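Local coordinates for possible thiol-disulfide isomerase (Cytophaga hutchinsonii, PDB 3HCZ), which is of unknown function but probably acts as a thiol-disulfide oxidoreductase or isomerase with a thioredoxin-like fold, at residues G8-N13 and Y25-Q30; T34-W39 and Q66-N71; L115-K120 and K127-E132; Y15-T20 and R95-H100. All coordinates share one frame; numbering follows the deposited sequence.

Contact 1: residues G8-N13 and Y25-Q30; sequences GKKAPN and YLYDVQ. With SO4 (sulfate ion), chain B.
Asn13 lies flat over the ring of Tyr27, its amide plane only 7° from the ring plane. The CB of Asn13 stands over the middle of the ring, 3.5 Å from the Tyr27 ring centroid. With CG anti to the backbone N (chi1 -162°), the Asn13 amide carbon comes to 3.4 Å from Tyr27 CG. Its OD1 then accepts a hydrogen bond from Tyr27 N at 3.1 Å, the donor standing 43° out of the amide carbonyl plane. Across the ring, Lys10 covers the opposite face off-centre: its CE approaches Tyr27 CE2 to 3.3 Å, and its NZ makes an off-centre cation-pi contact 4.1 Å from the Tyr27 centroid. The hydroxyl supplies the third hold, Tyr27 OH donating to Ala11 O at 2.6 Å, with that oxygen in the ring plane at its edge. An alanine at Tyr27 would probably leave Ala11 O without this donor and open a gap between the Lys10 chain and the Asn13 amide. A sulfate ion, likely from the crystallisation liquor, binds Asn13 N through O1 at 3.2 Å. Next to Tyr27 along the chain, Leu26 packs on Tyr68 and Leu118, two residues of the central sheet. The contact joins two parts of the mostly loop region, with a 3-10 turn at 26-28, that leads into strand 33-39, the central strand of the thioredoxin-like sheet.

Contact 2: residues T34-W39 and Q66-N71; sequences TILFFW and QVYAAN
Strands 33-39 and 65-71 are the two parallel strands of a beta-alpha-beta unit whose crossover is helix 49-60, in the middle of the thioredoxin-like sheet. Their segment axes come within 4.6 Å and their directions differ by 19°. Five backbone hydrogen bonds run between them, from Ile35 N to Gln66 O at 2.8 Å through to Trp39 N to Ala70 O at 3.2 Å. On the side that carries Leu36, Phe38, Tyr68 and Ala70, Leu36 CD1 packs on Tyr68 CD2 at 3.7 Å and Phe38 CD1 touches Ala70 CB at 3.6 Å; the Tyr68 hydroxyl bonds to Arg24 O. The other side carries Ile35, Phe37, Val67 and Trp39, with Phe37 CB lying against Val67 CG1. Trp39 has CG between its backbone N and carbonyl carbon (chi1 72°), and its indole leans across the neighbouring strand. Asn71 ND2 sits over one indole face, toward the rim and 3.6 Å from Trp39 CZ2, while bonding to Glu73; the amide plane stands 78° to the ring. At the indole edge, Trp39 NE1 donates to a water at 2.9 Å that in turn donates to Ala69 O. An alanine at Trp39 would probably leave this water without its NE1 donor and open a gap beside Asn71 and Ala69. Chemically this is a buried sheet centre: Thr34, Leu36 and Phe38 pair outward with strand 114-118, and the water links the indole N-H to the main chain.

Contact 3: residues L115-K120 and K127-E132; sequences LYVLDK and KRIGYE. With SO4 (sulfate ion), chain D.
A chi1 of -67° sets CG of Tyr116 anti to its carbonyl carbon, and the chain of Arg128, extended from CG to NE, runs beside the tyrosine in the same direction. In the conformer described, one of two modelled, Arg128 NE donates to Tyr116 OH at 3.3 Å, the hydroxyl tilted 32° out of the guanidinium plane, with the tyrosine ring and guanidinium planes nearly perpendicular. The bond is therefore a modest one. A sulfate ion, probably from the crystallisation liquor, adds a weak bond to Arg128 NH1, and NH2 makes weak bonds to Tyr107 O and Asp108 O. In Ile129, chi1 of 60° wedges CG1 between backbone N and carbonyl carbon; CG1 meets Leu115 CD2 at 3.9 Å and CD1 meets Val117 CG2 at 4.1 Å, an apolar pairing on the sheet side away from Tyr116. Backbone pairing fades here. Tyr116 and Lys127 form an antiparallel non-hydrogen-bonded pair, their CA atoms 4.8 Å apart, and Tyr116 CD1 lies 3.8 Å from Lys127 CA. One residue on, Arg128 N reaches Leu115 O at 2.7 Å, but the bond is bent and weak. Beyond it a water takes over, accepting from Leu115 N at 2.9 Å and donating to Ile129 O. Here strand 124-127, outermost on this side, parts from strand 114-118, whose other neighbour is strand 33-39. The chain then leads into helix 134-147, whose Phe137 packs on both Val117 and Ile129.

Contact 4: residues Y15-T20 and R95-H100; sequences YMTDTT and RDSKNH
Thr17 and Arg95 are joined by backbone bonds that form one antiparallel hydrogen-bonded pair: Thr17 N donates to Arg95 O and Arg95 N to Thr17 O, each at 2.9 Å. The first is almost straight, with 171° at the hydrogen. Hydroxyl contacts come next. Thr17 holds OG1 between its backbone N and carbonyl carbon (chi1 52°), and there Thr17 OG1 meets Ser97 OG at 2.5 Å, so short that the exact distance is doubtful; either hydroxyl could be the donor. The methyl of Thr17 also lies by Ser97 OG and touches Lys98 CG at 4.0 Å, with the Thr17 and Lys98 side chains at about a right angle. This pairing sits where the chain leaves edge strand 92-95 of the thioredoxin-like sheet: Asp96 centres an inverse gamma turn and begins a type I turn ending at Asn99. The syn lone pair of Asp96 OD1 accepts from His100 N at 2.8 Å, while OD2 forms a salt bridge with Arg74. Arg95, for its part, sends its guanidinium to Asp76 and Glu73. A water links the segments, donating to Tyr15 O and Asp96 OD1 and accepting from Lys98 N. Packing contacts complete the set. Tyr15 O lies in the plane of the His100 imidazole, at its edge, 3.5 Å from His100 CD2, and Tyr15 CB also rests against that atom; Lys98 O, of the same segment, stands over the ring centre, and His100 NE2 is hydrogen-bonded to Tyr23 OH. The selenomethionine Met16, bent at chi3, lays CE against the Arg95-Asp96 peptide, 3.4 Å from Asp96 N, and also packs on Tyr68 and Ala70 of strand 65-71.

Contact 2 is the core: its centre lies about 1 Å from the centre of the chain and nearly all its residues are buried. Contacts 1, 3 and 4 are only partly buried. Contacts 2 and 3 share one sheet, since strands 33-39 and 114-118 are neighbours, and Leu36 N to Tyr116 O is a probable hydrogen bond. Contact 1 lies wholly in the region before strand 33-39, while contact 4 ties that region to the loop after strand 92-95; Tyr68 of contact 2 packs against Val29 of contact 1 and Met16 of contact 4. Regular parallel pairing in contact 2 gives way to a ring clamp in contact 1, a fraying edge in contact 3, and turns with a bridging water in contact 4.

Contact 1: residues G8-N13 and Y25-Q30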
# COMPACT_ATOMS: atom_id res chain seq x y z
N GLY A 8 -0.85 -11.99 11.03
CA GLY A 8 -1.76 -13.12 11.01
C GLY A 8 -3.24 -12.78 11.13
O GLY A 8 -4.06 -13.68 11.14
N LYS A 9 -3.56 -11.49 11.22
CA LYS A 9 -4.95 -11.01 11.20
C LYS A 9 -5.19 -10.37 9.85
O LYS A 9 -4.23 -9.87 9.24
CB LYS A 9 -5.17 -9.98 12.30
CG LYS A 9 -4.80 -10.50 13.68
CD LYS A 9 -5.95 -11.31 14.24
CE LYS A 9 -5.79 -11.67 15.70
NZ LYS A 9 -5.44 -13.10 15.75
N LYS A 10 -6.44 -10.39 9.38
CA LYS A 10 -6.79 -9.73 8.10
C LYS A 10 -6.67 -8.22 8.31
O LYS A 10 -7.12 -7.69 9.34
CB LYS A 10 -8.20 -10.16 7.63
CG LYS A 10 -8.42 -10.02 6.12
CD LYS A 10 -9.67 -10.80 5.64
CE LYS A 10 -10.15 -10.41 4.22
NZ LYS A 10 -11.41 -11.20 3.79
N ALA A 11 -6.01 -7.53 7.37
CA ALA A 11 -5.87 -6.07 7.45
C ALA A 11 -7.28 -5.50 7.37
O ALA A 11 -8.13 -6.07 6.67
CB ALA A 11 -5.01 -5.54 6.30
N PRO A 12 -7.57 -4.39 8.10
CA PRO A 12 -8.90 -3.77 7.94
C PRO A 12 -9.20 -3.42 6.48
O PRO A 12 -8.31 -2.92 5.77
CB PRO A 12 -8.77 -2.47 8.75
CG PRO A 12 -7.75 -2.81 9.85
CD PRO A 12 -6.79 -3.79 9.21
N ASN A 13 -10.44 -3.64 6.04
CA ASN A 13 -10.79 -3.32 4.64
C ASN A 13 -10.72 -1.79 4.48
O ASN A 13 -10.83 -1.04 5.44
CB ASN A 13 -12.20 -3.86 4.29
CG ASN A 13 -12.46 -3.97 2.77
OD1 ASN A 13 -11.61 -3.64 1.92
ND2 ASN A 13 -13.66 -4.44 2.43
N TYR A 25 -12.21 -1.41 -3.53
CA TYR A 25 -12.01 -1.89 -2.15
C TYR A 25 -10.77 -2.75 -2.03
O TYR A 25 -10.47 -3.57 -2.92
CB TYR A 25 -13.18 -2.73 -1.61
CG TYR A 25 -14.57 -2.12 -1.65
CD1 TYR A 25 -14.79 -0.73 -1.90
CD2 TYR A 25 -15.68 -2.95 -1.41
CE1 TYR A 25 -16.13 -0.19 -1.95
CE2 TYR A 25 -17.00 -2.43 -1.42
CZ TYR A 25 -17.19 -1.06 -1.70
OH TYR A 25 -18.47 -0.61 -1.70
N LEU A 26 -10.08 -2.60 -0.90
CA LEU A 26 -8.88 -3.41 -0.65
C LEU A 26 -9.16 -4.91 -0.80
O LEU A 26 -8.38 -5.65 -1.46
CB LEU A 26 -8.28 -3.09 0.74
CG LEU A 26 -7.14 -4.03 1.14
CD1 LEU A 26 -5.93 -3.83 0.20
CD2 LEU A 26 -6.75 -3.75 2.62
N TYR A 27 -10.27 -5.37 -0.22
CA TYR A 27 -10.56 -6.78 -0.21
C TYR A 27 -10.88 -7.34 -1.60
O TYR A 27 -10.82 -8.56 -1.83
CB TYR A 27 -11.74 -7.05 0.74
CG TYR A 27 -11.35 -7.11 2.23
CD1 TYR A 27 -10.13 -6.61 2.68
CD2 TYR A 27 -12.24 -7.59 3.17
CE1 TYR A 27 -9.78 -6.65 4.03
CE2 TYR A 27 -11.92 -7.64 4.52
CZ TYR A 27 -10.69 -7.17 4.94
OH TYR A 27 -10.41 -7.22 6.28
N ASP A 28 -11.19 -6.46 -2.53
CA ASP A 28 -11.50 -6.87 -3.90
C ASP A 28 -10.28 -6.99 -4.82
O ASP A 28 -10.40 -7.48 -5.96
CB ASP A 28 -12.55 -5.93 -4.52
CG ASP A 28 -13.90 -6.08 -3.88
OD1 ASP A 28 -14.21 -7.21 -3.46
OD2 ASP A 28 -14.66 -5.09 -3.77
N VAL A 29 -9.13 -6.60 -4.32
CA VAL A 29 -7.88 -6.73 -5.04
C VAL A 29 -7.53 -8.22 -5.12
O VAL A 29 -7.60 -8.90 -4.10
CB VAL A 29 -6.75 -5.94 -4.39
CG1 VAL A 29 -5.42 -6.21 -5.12
CG2 VAL A 29 -7.13 -4.41 -4.46
N GLN A 30 -7.21 -8.68 -6.31
CA GLN A 30 -6.72 -10.01 -6.55
C GLN A 30 -5.27 -10.03 -6.81
O GLN A 30 -4.86 -9.64 -7.86
CB GLN A 30 -7.29 -10.59 -7.82
CG GLN A 30 -8.64 -10.35 -8.01
CD GLN A 30 -9.40 -11.47 -7.52
OE1 GLN A 30 -9.62 -11.56 -6.35
NE2 GLN A 30 -9.81 -12.36 -8.41
S SO4 B . -13.23 -5.11 8.32
O1 SO4 B . -11.80 -5.15 8.57
O2 SO4 B . -13.50 -4.43 7.06
O3 SO4 B . -13.83 -6.44 8.14
O4 SO4 B . -13.83 -4.41 9.46

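Contact 2: residues T34-W39 and Q66-N71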
# COMPACT_ATOMS: atom_id res chain seq x y z
N THR A 34 -0.35 -8.29 -1.67
CA THR A 34 -0.70 -6.88 -1.79
C THR A 34 0.18 -6.08 -0.84
O THR A 34 0.23 -6.36 0.37
CB THR A 34 -2.19 -6.57 -1.44
OG1 THR A 34 -3.03 -7.35 -2.28
CG2 THR A 34 -2.52 -5.02 -1.62
N ILE A 35 0.87 -5.07 -1.38
CA ILE A 35 1.62 -4.14 -0.58
C ILE A 35 0.67 -2.98 -0.25
O ILE A 35 0.21 -2.26 -1.15
CB ILE A 35 2.87 -3.62 -1.35
CG1 ILE A 35 3.67 -4.77 -1.99
CG2 ILE A 35 3.76 -2.75 -0.44
CD1 ILE A 35 4.04 -5.89 -1.02
N LEU A 36 0.35 -2.82 1.02
CA LEU A 36 -0.48 -1.76 1.43
C LEU A 36 0.46 -0.59 1.75
O LEU A 36 1.27 -0.67 2.67
CB LEU A 36 -1.35 -2.21 2.61
CG LEU A 36 -2.22 -1.17 3.26
CD1 LEU A 36 -3.12 -0.37 2.22
CD2 LEU A 36 -3.10 -1.95 4.27
N PHE A 37 0.33 0.51 1.00
CA PHE A 37 1.30 1.63 1.14
C PHE A 37 0.64 2.99 1.38
O PHE A 37 0.06 3.57 0.47
CB PHE A 37 2.21 1.65 -0.11
CG PHE A 37 3.32 2.64 -0.05
CD1 PHE A 37 4.40 2.47 0.83
CD2 PHE A 37 3.29 3.76 -0.88
CE1 PHE A 37 5.46 3.42 0.86
CE2 PHE A 37 4.33 4.70 -0.85
CZ PHE A 37 5.42 4.52 0.02
N PHE A 38 0.78 3.52 2.60
CA PHE A 38 0.14 4.80 2.94
C PHE A 38 1.16 5.91 2.75
O PHE A 38 2.28 5.82 3.28
CB PHE A 38 -0.40 4.81 4.38
CG PHE A 38 -1.43 3.76 4.67
CD1 PHE A 38 -2.81 4.04 4.50
CD2 PHE A 38 -1.04 2.50 5.17
CE1 PHE A 38 -3.80 3.05 4.75
CE2 PHE A 38 -2.03 1.50 5.45
CZ PHE A 38 -3.41 1.76 5.23
N TRP A 39 0.77 6.95 2.03
CA TRP A 39 1.72 8.01 1.66
C TRP A 39 0.98 9.32 1.47
O TRP A 39 -0.27 9.38 1.46
CB TRP A 39 2.50 7.62 0.39
CG TRP A 39 1.69 7.66 -0.86
CD1 TRP A 39 0.72 6.75 -1.28
CD2 TRP A 39 1.73 8.69 -1.85
NE1 TRP A 39 0.20 7.15 -2.50
CE2 TRP A 39 0.80 8.34 -2.86
CE3 TRP A 39 2.49 9.87 -1.99
CZ2 TRP A 39 0.59 9.15 -3.98
CZ3 TRP A 39 2.29 10.67 -3.12
CH2 TRP A 39 1.35 10.30 -4.10
N GLN A 66 0.44 -6.61 -6.24
CA GLN A 66 -0.15 -5.29 -6.47
C GLN A 66 0.27 -4.35 -5.31
O GLN A 66 0.45 -4.82 -4.16
CB GLN A 66 -1.69 -5.37 -6.62
CG GLN A 66 -2.41 -4.00 -6.83
CD GLN A 66 -1.92 -3.30 -8.07
OE1 GLN A 66 -0.88 -2.64 -8.04
NE2 GLN A 66 -2.64 -3.46 -9.19
N VAL A 67 0.39 -3.05 -5.59
CA VAL A 67 0.51 -2.05 -4.52
C VAL A 67 -0.82 -1.27 -4.45
O VAL A 67 -1.29 -0.72 -5.45
CB VAL A 67 1.66 -1.05 -4.74
CG1 VAL A 67 1.68 0.03 -3.62
CG2 VAL A 67 3.03 -1.77 -4.85
N TYR A 68 -1.42 -1.32 -3.26
CA TYR A 68 -2.62 -0.55 -2.94
C TYR A 68 -2.03 0.71 -2.36
O TYR A 68 -1.70 0.77 -1.14
CB TYR A 68 -3.49 -1.34 -1.94
CG TYR A 68 -4.91 -0.80 -1.82
CD1 TYR A 68 -5.90 -1.22 -2.71
CD2 TYR A 68 -5.26 0.05 -0.77
CE1 TYR A 68 -7.22 -0.74 -2.59
CE2 TYR A 68 -6.59 0.52 -0.63
CZ TYR A 68 -7.55 0.12 -1.55
OH TYR A 68 -8.84 0.61 -1.40
N ALA A 69 -1.81 1.72 -3.24
CA ALA A 69 -1.07 2.90 -2.85
C ALA A 69 -2.11 3.89 -2.29
O ALA A 69 -2.81 4.58 -3.05
CB ALA A 69 -0.27 3.51 -4.01
N ALA A 70 -2.25 3.87 -0.97
CA ALA A 70 -3.34 4.58 -0.26
C ALA A 70 -2.85 5.99 0.12
O ALA A 70 -2.18 6.19 1.13
CB ALA A 70 -3.75 3.78 0.99
N ASN A 71 -3.17 6.96 -0.73
CA ASN A 71 -2.82 8.32 -0.42
C ASN A 71 -3.78 8.84 0.68
O ASN A 71 -4.99 8.61 0.59
CB ASN A 71 -2.88 9.15 -1.69
CG ASN A 71 -2.65 10.59 -1.41
OD1 ASN A 71 -3.58 11.32 -1.05
ND2 ASN A 71 -1.40 11.05 -1.61
O HOH W 1 -1.98 6.81 -4.35

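Contact 3: residues L115-K120 and K127-E132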
# COMPACT_ATOMS: atom_id res chain seq x y z
N LEU A 115 4.21 1.02 5.28
CA LEU A 115 4.05 -0.12 4.36
C LEU A 115 3.68 -1.43 5.12
O LEU A 115 4.34 -1.77 6.14
CB LEU A 115 5.37 -0.32 3.59
CG LEU A 115 5.44 -1.36 2.47
CD1 LEU A 115 6.55 -0.98 1.54
CD2 LEU A 115 5.71 -2.76 3.08
N TYR A 116 2.65 -2.11 4.66
CA TYR A 116 2.31 -3.46 5.15
C TYR A 116 2.39 -4.42 3.99
O TYR A 116 2.10 -4.04 2.87
CB TYR A 116 0.89 -3.52 5.71
CG TYR A 116 0.72 -2.70 6.98
CD1 TYR A 116 0.86 -3.30 8.23
CD2 TYR A 116 0.45 -1.31 6.92
CE1 TYR A 116 0.68 -2.54 9.41
CE2 TYR A 116 0.31 -0.54 8.10
CZ TYR A 116 0.42 -1.17 9.34
OH TYR A 116 0.30 -0.48 10.54
N VAL A 117 2.76 -5.68 4.24
CA VAL A 117 2.68 -6.68 3.20
C VAL A 117 1.55 -7.61 3.61
O VAL A 117 1.49 -8.09 4.76
CB VAL A 117 4.02 -7.48 3.04
CG1 VAL A 117 3.91 -8.50 1.91
CG2 VAL A 117 5.20 -6.48 2.78
N LEU A 118 0.65 -7.88 2.67
CA LEU A 118 -0.49 -8.77 2.93
C LEU A 118 -0.39 -9.97 2.00
O LEU A 118 0.05 -9.83 0.86
CB LEU A 118 -1.82 -8.07 2.60
CG LEU A 118 -1.99 -6.65 3.16
CD1 LEU A 118 -3.29 -5.93 2.74
CD2 LEU A 118 -1.82 -6.63 4.72
N ASP A 119 -0.87 -11.11 2.47
CA ASP A 119 -0.93 -12.30 1.60
C ASP A 119 -2.14 -12.29 0.62
O ASP A 119 -2.87 -11.27 0.50
CB ASP A 119 -0.83 -13.61 2.42
CG ASP A 119 -2.12 -13.99 3.14
OD1 ASP A 119 -3.16 -13.30 3.04
OD2 ASP A 119 -2.11 -15.02 3.83
N LYS A 120 -2.36 -13.41 -0.08
CA LYS A 120 -3.45 -13.45 -1.06
C LYS A 120 -4.83 -13.16 -0.45
O LYS A 120 -5.71 -12.62 -1.14
CB LYS A 120 -3.51 -14.76 -1.85
CG LYS A 120 -4.05 -15.91 -1.07
CD LYS A 120 -4.41 -17.09 -2.01
CE LYS A 120 -5.91 -17.10 -2.28
NZ LYS A 120 -6.19 -17.03 -3.74
N LYS A 127 4.73 -5.95 8.88
CA LYS A 127 4.18 -4.68 9.38
C LYS A 127 5.24 -3.58 9.37
O LYS A 127 6.25 -3.71 10.03
CB LYS A 127 3.75 -4.78 10.86
CG LYS A 127 2.71 -5.84 11.20
CD LYS A 127 2.16 -5.59 12.65
CE LYS A 127 2.91 -6.41 13.66
NZ LYS A 127 2.24 -6.44 15.01
N ARG A 128 4.99 -2.50 8.61
CA ARG A 128 5.78 -1.28 8.73
C ARG A 128 7.26 -1.51 8.47
O ARG A 128 8.14 -0.99 9.20
CB ARG A 128 5.57 -0.63 10.11
CG ARG A 128 4.15 -0.09 10.30
CD ARG A 128 4.06 0.77 11.56
NE ARG A 128 2.75 1.36 11.72
CZ ARG A 128 2.48 2.66 11.63
NH1 ARG A 128 3.43 3.53 11.39
NH2 ARG A 128 1.25 3.07 11.80
N ILE A 129 7.56 -2.29 7.44
CA ILE A 129 8.95 -2.57 7.05
C ILE A 129 9.33 -1.62 5.90
O ILE A 129 8.45 -1.02 5.26
CB ILE A 129 9.16 -4.05 6.67
CG1 ILE A 129 8.25 -4.43 5.49
CG2 ILE A 129 8.82 -4.95 7.88
CD1 ILE A 129 8.67 -5.77 4.87
N GLY A 130 10.61 -1.45 5.64
CA GLY A 130 10.97 -0.47 4.59
C GLY A 130 10.92 -1.18 3.25
O GLY A 130 11.18 -2.39 3.18
N TYR A 131 10.66 -0.44 2.18
CA TYR A 131 10.68 -1.06 0.83
C TYR A 131 12.02 -1.79 0.55
O TYR A 131 12.06 -2.78 -0.17
CB TYR A 131 10.39 -0.01 -0.27
CG TYR A 131 11.65 0.77 -0.66
CD1 TYR A 131 12.54 0.26 -1.61
CD2 TYR A 131 11.98 1.95 -0.02
CE1 TYR A 131 13.69 0.91 -1.92
CE2 TYR A 131 13.13 2.64 -0.35
CZ TYR A 131 13.98 2.10 -1.29
OH TYR A 131 15.13 2.77 -1.61
N GLU A 132 13.12 -1.32 1.15
CA GLU A 132 14.42 -1.88 0.84
C GLU A 132 14.58 -3.27 1.45
O GLU A 132 15.52 -3.98 1.10
CB GLU A 132 15.58 -0.94 1.23
CG GLU A 132 15.87 -0.86 2.69
CD GLU A 132 15.00 0.16 3.43
OE1 GLU A 132 13.92 0.57 2.92
OE2 GLU A 132 15.43 0.56 4.54
S SO4 D . 6.91 2.00 13.98
O1 SO4 D . 6.92 0.52 14.15
O2 SO4 D . 8.23 2.62 13.95
O3 SO4 D . 6.27 2.20 12.70
O4 SO4 D . 6.18 2.70 15.03
O HOH W 2 6.72 1.26 6.66

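Contact 4: residues Y15-T20 and R95-H100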
# COMPACT_ATOMS: atom_id res chain seq x y z
N TYR A 15 -12.27 1.28 1.86
CA TYR A 15 -13.30 1.53 0.85
C TYR A 15 -12.91 2.78 0.07
O TYR A 15 -13.68 3.75 -0.03
CB TYR A 15 -14.68 1.69 1.53
CG TYR A 15 -15.13 0.47 2.30
CD1 TYR A 15 -15.90 -0.52 1.69
CD2 TYR A 15 -14.80 0.30 3.65
CE1 TYR A 15 -16.33 -1.66 2.39
CE2 TYR A 15 -15.20 -0.85 4.36
CZ TYR A 15 -15.98 -1.81 3.73
OH TYR A 15 -16.42 -2.91 4.42
N MSE A 16 -11.70 2.75 -0.50
CA MSE A 16 -11.13 3.94 -1.14
C MSE A 16 -11.40 3.94 -2.64
O MSE A 16 -11.94 2.96 -3.18
CB MSE A 16 -9.63 4.08 -0.79
CG MSE A 16 -9.45 4.24 0.73
SE MSE A 16 -7.59 4.15 1.31
CE MSE A 16 -6.96 5.84 0.48
N THR A 17 -11.06 5.05 -3.29
CA THR A 17 -11.43 5.22 -4.69
C THR A 17 -10.19 5.48 -5.53
O THR A 17 -9.24 6.09 -5.06
CB THR A 17 -12.43 6.38 -4.88
OG1 THR A 17 -11.91 7.57 -4.26
CG2 THR A 17 -13.78 6.05 -4.21
N ASP A 18 -10.23 5.04 -6.80
CA ASP A 18 -9.07 5.18 -7.70
C ASP A 18 -9.01 6.61 -8.29
O ASP A 18 -9.76 7.49 -7.85
CB ASP A 18 -9.06 4.06 -8.76
CG ASP A 18 -10.20 4.17 -9.77
OD1 ASP A 18 -10.83 5.26 -9.89
OD2 ASP A 18 -10.48 3.15 -10.49
N THR A 19 -8.11 6.84 -9.24
CA THR A 19 -7.88 8.19 -9.80
C THR A 19 -9.06 8.69 -10.62
O THR A 19 -9.12 9.87 -10.98
CB THR A 19 -6.58 8.25 -10.63
OG1 THR A 19 -6.60 7.23 -11.65
CG2 THR A 19 -5.36 8.03 -9.74
N THR A 20 -10.03 7.82 -10.89
CA THR A 20 -11.28 8.29 -11.52
C THR A 20 -12.37 8.50 -10.50
O THR A 20 -13.48 8.83 -10.86
CB THR A 20 -11.83 7.34 -12.62
OG1 THR A 20 -12.21 6.10 -12.00
CG2 THR A 20 -10.78 7.12 -13.70
N ARG A 95 -7.44 7.03 -3.04
CA ARG A 95 -7.53 8.08 -2.03
C ARG A 95 -8.89 7.88 -1.36
O ARG A 95 -9.80 7.28 -1.98
CB ARG A 95 -7.42 9.49 -2.67
CG ARG A 95 -7.07 10.58 -1.67
CD ARG A 95 -7.01 12.01 -2.31
NE ARG A 95 -8.29 12.49 -2.88
CZ ARG A 95 -9.34 12.90 -2.16
NH1 ARG A 95 -10.44 13.28 -2.76
NH2 ARG A 95 -9.31 12.87 -0.83
N ASP A 96 -9.08 8.41 -0.15
CA ASP A 96 -10.36 8.31 0.55
C ASP A 96 -11.37 9.39 0.19
O ASP A 96 -11.87 10.12 1.06
CB ASP A 96 -10.08 8.21 2.06
CG ASP A 96 -11.33 7.82 2.86
OD1 ASP A 96 -12.16 7.01 2.38
OD2 ASP A 96 -11.50 8.36 3.96
N SER A 97 -11.73 9.45 -1.09
CA SER A 97 -12.53 10.55 -1.60
C SER A 97 -13.98 10.46 -1.10
O SER A 97 -14.71 11.46 -1.13
CB SER A 97 -12.54 10.60 -3.15
OG SER A 97 -13.34 9.59 -3.72
N LYS A 98 -14.40 9.27 -0.68
CA LYS A 98 -15.76 9.15 -0.15
C LYS A 98 -15.81 9.03 1.37
O LYS A 98 -16.85 8.62 1.93
CB LYS A 98 -16.45 7.96 -0.79
CG LYS A 98 -16.59 8.12 -2.27
CD LYS A 98 -17.92 8.69 -2.61
CE LYS A 98 -18.09 8.70 -4.12
NZ LYS A 98 -19.47 8.35 -4.52
N ASN A 99 -14.71 9.39 2.03
CA ASN A 99 -14.69 9.53 3.47
C ASN A 99 -15.12 8.30 4.27
O ASN A 99 -16.10 8.35 5.05
CB ASN A 99 -15.61 10.69 3.85
CG ASN A 99 -15.25 11.91 3.12
OD1 ASN A 99 -15.92 12.28 2.14
ND2 ASN A 99 -14.14 12.53 3.52
N HIS A 100 -14.42 7.19 4.06
CA HIS A 100 -14.75 5.97 4.78
C HIS A 100 -13.62 5.56 5.69
O HIS A 100 -13.71 4.56 6.38
CB HIS A 100 -15.08 4.85 3.81
CG HIS A 100 -16.28 5.13 2.97
ND1 HIS A 100 -17.50 5.49 3.51
CD2 HIS A 100 -16.45 5.15 1.63
CE1 HIS A 100 -18.37 5.70 2.54
NE2 HIS A 100 -17.76 5.48 1.38
O HOH W 3 -13.38 6.68 -0.11
O HOH W 4 -12.27 2.61 4.13